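Local coordinates for C alpha-dehydrogenase (Sphingobium sp. SYK-6, PDB 4YAG), which binds NADH and, as a short-chain dehydrogenase of the lignin beta-aryl ether cleavage pathway, probably oxidises an alcohol at the C alpha position, at residues A[71-74]-A[75-78]; A[118-121]-A[122-126]; A[255-258]-A[259-262]. All coordinates share one frame; numbering follows the deposited sequence.

Contact 1: residues A[71-74]-A[75-78]; sequences MAEA and AREC
Arg76 folds back over the preceding turn and lays one face of its guanidinium against the backbone of Ala72 and Glu73. All eight residues belong to helix 68-82, which connects the parallel strands 58-62 and 87-90 of the Rossmann-type fold of short-chain dehydrogenases. Four backbone hydrogen bonds of the i to i+4 kind hold the turn: Ala75 N to Met71 O, Arg76 N to Ala72 O, Glu77 N to Glu73 O and Cys78 N to Ala74 O. The Arg76 N to Ala72 O bond is the longest of them, at 3.2 Å. Arg76 NH2 stays 5.0 Å from Glu73 OE2, so any attraction is probably diffuse, and the guanidinium and carboxylate planes stand 64° apart. What touches is the methylene, with Arg76 NH2 lying 3.5 Å from Glu73 CG. The bend at chi3 (-66°) swings the arginine tip back over Ala72, whose O lies 3.7 Å from NH1, above the guanidinium plane and near its rim. Glu77 is extended, with CG anti to the backbone N (chi1 -179°), and its OE2 is hydrogen-bonded to His59 NE2 beyond the helix. Apolar packing occupies the buried flank. Ala74 and Cys78 rest on Phe9 of strand 7-11, while Met71 reaches Leu63 in the loop after strand 58-62. Within the helix, Cys78 CB lies 3.2 Å from Ala74 O, the oxygen that also accepts the Cys78 N-H.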
# COMPACT_ATOMS: atom_id res chain seq x y z
N MET A 71 -13.47 -15.46 -4.35
CA MET A 71 -12.42 -15.48 -5.36
C MET A 71 -11.89 -16.88 -5.64
O MET A 71 -11.62 -17.21 -6.80
CB MET A 71 -11.28 -14.52 -4.98
CG MET A 71 -11.70 -13.07 -5.03
SD MET A 71 -12.00 -12.47 -6.71
CE MET A 71 -10.30 -12.20 -7.23
N ALA A 72 -11.79 -17.74 -4.62
CA ALA A 72 -11.42 -19.12 -4.84
C ALA A 72 -12.49 -19.85 -5.66
O ALA A 72 -12.19 -20.65 -6.55
CB ALA A 72 -11.20 -19.84 -3.52
N GLU A 73 -13.75 -19.57 -5.32
CA GLU A 73 -14.88 -20.10 -6.09
C GLU A 73 -14.78 -19.62 -7.53
O GLU A 73 -15.00 -20.40 -8.46
CB GLU A 73 -16.20 -19.62 -5.50
CG GLU A 73 -16.55 -20.23 -4.16
CD GLU A 73 -17.74 -19.56 -3.48
OE1 GLU A 73 -18.34 -18.64 -4.07
OE2 GLU A 73 -18.08 -19.96 -2.36
N ALA A 74 -14.47 -18.35 -7.71
CA ALA A 74 -14.39 -17.79 -9.07
C ALA A 74 -13.29 -18.44 -9.90
O ALA A 74 -13.44 -18.62 -11.11
CB ALA A 74 -14.22 -16.30 -9.01
N ALA A 75 -12.17 -18.79 -9.27
CA ALA A 75 -11.09 -19.43 -9.99
C ALA A 75 -11.55 -20.82 -10.47
O ALA A 75 -11.26 -21.23 -11.59
CB ALA A 75 -9.82 -19.52 -9.12
N ARG A 76 -12.27 -21.54 -9.62
CA ARG A 76 -12.85 -22.82 -10.03
C ARG A 76 -13.90 -22.65 -11.13
O ARG A 76 -13.90 -23.42 -12.09
CB ARG A 76 -13.48 -23.57 -8.85
CG ARG A 76 -12.46 -24.13 -7.86
CD ARG A 76 -13.11 -25.02 -6.85
NE ARG A 76 -14.04 -24.33 -5.95
CZ ARG A 76 -13.70 -23.74 -4.81
NH1 ARG A 76 -12.42 -23.68 -4.42
NH2 ARG A 76 -14.63 -23.15 -4.07
N GLU A 77 -14.78 -21.67 -10.97
CA GLU A 77 -15.88 -21.48 -11.93
C GLU A 77 -15.33 -21.02 -13.28
O GLU A 77 -15.75 -21.52 -14.32
CB GLU A 77 -16.90 -20.47 -11.37
CG GLU A 77 -18.10 -20.23 -12.30
CD GLU A 77 -19.23 -19.40 -11.67
OE1 GLU A 77 -19.15 -19.04 -10.44
OE2 GLU A 77 -20.20 -19.13 -12.44
N CYS A 78 -14.37 -20.11 -13.28
CA CYS A 78 -13.77 -19.65 -14.52
C CYS A 78 -13.17 -20.82 -15.29
O CYS A 78 -13.44 -21.03 -16.48
CB CYS A 78 -12.69 -18.62 -14.24
SG CYS A 78 -11.93 -17.94 -15.72

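Contact 2: residues A[118-121]-A[122-126]; sequences GPIN and GIMAF
Asn121, Gly122 and Ile120 make up the centre of this turn of helix 105-133, each carrying a backbone bond between the segments. Gly122 N donates to Gly118 O at 3.0 Å, just where the helix kinks, since Pro119 N has no hydrogen to give to the turn before. Met71 of helix 68-82 packs against Gly122. The Gly122 O accepts from Phe126 N and lies at the edge of the Phe126 ring, in the ring plane. Asn121 O takes the N-H of Ala125, with Ala125 CB 3.2 Å from the same oxygen. The Asn121 amide leaves the helix with CG beside the backbone N (chi1 -73°). It is buried, but both ends are satisfied: ND2 is hydrogen-bonded to Val65 O and OD1 to Arg68 NE. Asn121 is thus a second-shell link from this helix to Val65, an NADH-binding residue. Ile120 O accepts from Met124 N at 2.8 Å, a bond with an N-H...O angle of 160°. Ile120 and Met124 run side by side in the same direction, and Ile120 CG2 meets Met124 CG at 4.1 Å. Met124 CG also lies 3.2 Å from Ile120 O. One turn after Pro119, Ile123 lays CG1 3.4 Å from Pro119 O, and the side chain also touches Leu168, Ile172 and Met176 of helix 156-177. Trp108 and Tyr105 of the second subunit cover Ile120 and Met124. This is consistent with the place of this long helix in short-chain dehydrogenases, where its equivalent flanks the central Rossmann sheet and packs in the subunit interface.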
# COMPACT_ATOMS: atom_id res chain seq x y z
N GLY A 118 -7.93 -6.47 -3.36
CA GLY A 118 -8.61 -7.06 -4.52
C GLY A 118 -7.58 -7.66 -5.48
O GLY A 118 -7.66 -8.86 -5.81
N PRO A 119 -6.59 -6.87 -5.92
CA PRO A 119 -5.56 -7.43 -6.81
C PRO A 119 -4.75 -8.53 -6.15
O PRO A 119 -4.41 -9.50 -6.80
CB PRO A 119 -4.69 -6.21 -7.16
CG PRO A 119 -5.64 -5.04 -7.03
CD PRO A 119 -6.57 -5.40 -5.90
N ILE A 120 -4.41 -8.39 -4.88
CA ILE A 120 -3.68 -9.44 -4.21
C ILE A 120 -4.48 -10.74 -4.20
O ILE A 120 -3.95 -11.81 -4.51
CB ILE A 120 -3.25 -9.02 -2.77
CG1 ILE A 120 -2.22 -7.89 -2.85
CG2 ILE A 120 -2.74 -10.22 -2.02
CD1 ILE A 120 -2.00 -7.15 -1.54
N ASN A 121 -5.79 -10.64 -3.89
CA ASN A 121 -6.64 -11.84 -3.86
C ASN A 121 -6.72 -12.48 -5.24
O ASN A 121 -6.73 -13.69 -5.39
CB ASN A 121 -8.05 -11.49 -3.39
CG ASN A 121 -8.14 -11.18 -1.90
OD1 ASN A 121 -7.20 -11.46 -1.12
ND2 ASN A 121 -9.28 -10.65 -1.48
N GLY A 122 -6.77 -11.64 -6.26
CA GLY A 122 -6.73 -12.15 -7.63
C GLY A 122 -5.47 -12.92 -7.93
O GLY A 122 -5.49 -14.03 -8.47
N ILE A 123 -4.33 -12.35 -7.56
CA ILE A 123 -3.07 -13.03 -7.76
C ILE A 123 -3.04 -14.36 -6.99
O ILE A 123 -2.64 -15.41 -7.50
CB ILE A 123 -1.90 -12.11 -7.35
CG1 ILE A 123 -1.79 -10.95 -8.34
CG2 ILE A 123 -0.59 -12.88 -7.30
CD1 ILE A 123 -1.05 -9.71 -7.79
N MET A 124 -3.46 -14.33 -5.74
CA MET A 124 -3.36 -15.51 -4.92
C MET A 124 -4.31 -16.62 -5.38
O MET A 124 -3.96 -17.80 -5.35
CB MET A 124 -3.64 -15.15 -3.46
CG MET A 124 -2.60 -14.20 -2.84
SD MET A 124 -0.91 -14.85 -2.79
CE MET A 124 -1.20 -16.12 -1.60
N ALA A 125 -5.51 -16.23 -5.79
CA ALA A 125 -6.51 -17.21 -6.20
C ALA A 125 -6.27 -17.79 -7.59
O ALA A 125 -6.57 -18.95 -7.82
CB ALA A 125 -7.90 -16.61 -6.13
N PHE A 126 -5.74 -16.98 -8.51
CA PHE A 126 -5.64 -17.38 -9.92
C PHE A 126 -4.27 -17.79 -10.41
O PHE A 126 -4.16 -18.62 -11.30
CB PHE A 126 -6.17 -16.27 -10.84
CG PHE A 126 -7.65 -16.18 -10.83
CD1 PHE A 126 -8.31 -15.47 -9.84
CD2 PHE A 126 -8.41 -16.83 -11.78
CE1 PHE A 126 -9.71 -15.40 -9.79
CE2 PHE A 126 -9.78 -16.75 -11.74
CZ PHE A 126 -10.44 -16.05 -10.76

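Contact 3: residues A[255-258]-A[259-262]; sequences WRET and CEAR
Glu260 reaches back one turn toward Arg256 and Glu257. Its CD meets Arg256 CG at 4.1 Å, and its CG lies 3.2 Å from Arg256 O, which also accepts the Glu260 N-H. The two charged tips do not touch. Arg256 NH1 is 5.3 Å from Glu260 OE2, and one water joins them, accepting from NH1 at the edge of the guanidinium, in its plane, and donating to OE2 over a short 2.5 Å. A second water donates to both Glu257 OE2 and Glu260 OE1, the latter at 2.8 Å, and so bridges two carboxylates that lie side by side with planes 85° apart. Its two donated bonds probably offset some of the like-charge repulsion. With an alanine in place of Glu260, both waters are likely to lose a protein partner and Arg256 its water-mediated counter-charge. These residues form the first turns of helix 256-268, the C-terminal helix that follows strand 248-250, the last strand of the Rossmann sheet. Trp255 is the N-cap residue, and its O accepts from Cys259 N at 3.0 Å. Trp255 packs on Pro190 and Thr149. Thr258 sets OG1 between its backbone N and carbonyl carbon (chi1 47°), and this hydroxyl is hydrogen-bonded to Thr149 OG1. Farther out, the extended chain of Arg262 carries its guanidinium away from the turn, where NH1 bonds Leu148 O and NE forms a salt bridge with Glu170 OE2 of the second subunit. Leu267 and Pro271 of that subunit pack against Glu260 and Arg256.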
# COMPACT_ATOMS: atom_id res chain seq x y z
N TRP A 255 0.42 14.73 -16.08
CA TRP A 255 1.04 14.74 -14.76
C TRP A 255 2.53 14.43 -14.87
O TRP A 255 3.18 14.11 -13.89
CB TRP A 255 0.31 13.77 -13.81
CG TRP A 255 -1.07 14.32 -13.49
CD1 TRP A 255 -1.38 15.19 -12.49
CD2 TRP A 255 -2.28 14.10 -14.23
NE1 TRP A 255 -2.72 15.50 -12.54
CE2 TRP A 255 -3.29 14.86 -13.61
CE3 TRP A 255 -2.60 13.33 -15.35
CZ2 TRP A 255 -4.61 14.86 -14.07
CZ3 TRP A 255 -3.91 13.34 -15.81
CH2 TRP A 255 -4.90 14.10 -15.17
N ARG A 256 3.08 14.56 -16.08
CA ARG A 256 4.51 14.37 -16.26
C ARG A 256 5.31 15.32 -15.36
O ARG A 256 6.21 14.88 -14.65
CB ARG A 256 4.91 14.60 -17.72
CG ARG A 256 6.40 14.48 -17.97
CD ARG A 256 6.70 14.70 -19.43
NE ARG A 256 6.01 13.72 -20.26
CZ ARG A 256 6.49 12.51 -20.56
NH1 ARG A 256 7.68 12.13 -20.10
NH2 ARG A 256 5.80 11.69 -21.32
N GLU A 257 5.00 16.62 -15.39
CA GLU A 257 5.80 17.58 -14.66
C GLU A 257 5.63 17.49 -13.15
O GLU A 257 6.58 17.70 -12.39
CB GLU A 257 5.50 19.02 -15.14
CG GLU A 257 5.93 19.29 -16.57
CD GLU A 257 5.09 18.57 -17.61
OE1 GLU A 257 3.90 18.28 -17.33
OE2 GLU A 257 5.63 18.29 -18.71
N THR A 258 4.42 17.18 -12.69
CA THR A 258 4.20 17.04 -11.26
C THR A 258 4.89 15.78 -10.75
O THR A 258 5.39 15.77 -9.63
CB THR A 258 2.70 17.02 -10.87
OG1 THR A 258 2.00 16.12 -11.73
CG2 THR A 258 2.09 18.42 -11.00
N CYS A 259 4.93 14.73 -11.55
CA CYS A 259 5.67 13.55 -11.16
C CYS A 259 7.16 13.85 -11.14
O CYS A 259 7.87 13.46 -10.21
CB CYS A 259 5.41 12.38 -12.10
SG CYS A 259 3.77 11.59 -11.90
N GLU A 260 7.66 14.54 -12.17
CA GLU A 260 9.09 14.89 -12.21
C GLU A 260 9.49 15.64 -10.96
O GLU A 260 10.57 15.41 -10.40
CB GLU A 260 9.41 15.75 -13.44
CG GLU A 260 9.37 14.96 -14.72
CD GLU A 260 9.71 15.76 -15.95
OE1 GLU A 260 9.25 16.92 -16.06
OE2 GLU A 260 10.45 15.23 -16.81
N ALA A 261 8.65 16.57 -10.52
CA ALA A 261 8.98 17.38 -9.36
C ALA A 261 9.01 16.51 -8.10
O ALA A 261 9.86 16.70 -7.24
CB ALA A 261 7.98 18.54 -9.19
N ARG A 262 8.08 15.57 -7.98
CA ARG A 262 8.09 14.60 -6.88
C ARG A 262 9.38 13.76 -6.91
O ARG A 262 10.07 13.60 -5.89
CB ARG A 262 6.88 13.67 -6.97
CG ARG A 262 6.79 12.68 -5.83
CD ARG A 262 5.79 11.57 -6.05
NE ARG A 262 5.92 10.63 -4.95
CZ ARG A 262 5.81 9.32 -5.04
NH1 ARG A 262 5.46 8.73 -6.18
NH2 ARG A 262 6.03 8.59 -3.95
O HOH W 1 9.75 13.71 -18.70
O HOH W 2 8.54 17.89 -18.55

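In the fold
Contacts 1 and 2 are neighbours, their centres about 11 Å apart on two helices that pack together. The Phe126 ring meets the backbone of helix 68-82, with CE2 3.5 Å from Ala75 CA, and Met71 CE settles 3.6 Å from Gly122 CA. Contact 3 lies across the chain's centre from contact 1, with about 40 Å between centres, and about 31 Å from the centre of contact 2. The bound NADH is about 7 Å from the Met71 side chain of contact 1 and from Gly118 of contact 2, and about 8 Å from the Trp255 side chain of contact 3. Contacts 2 and 3 both touch the second subunit.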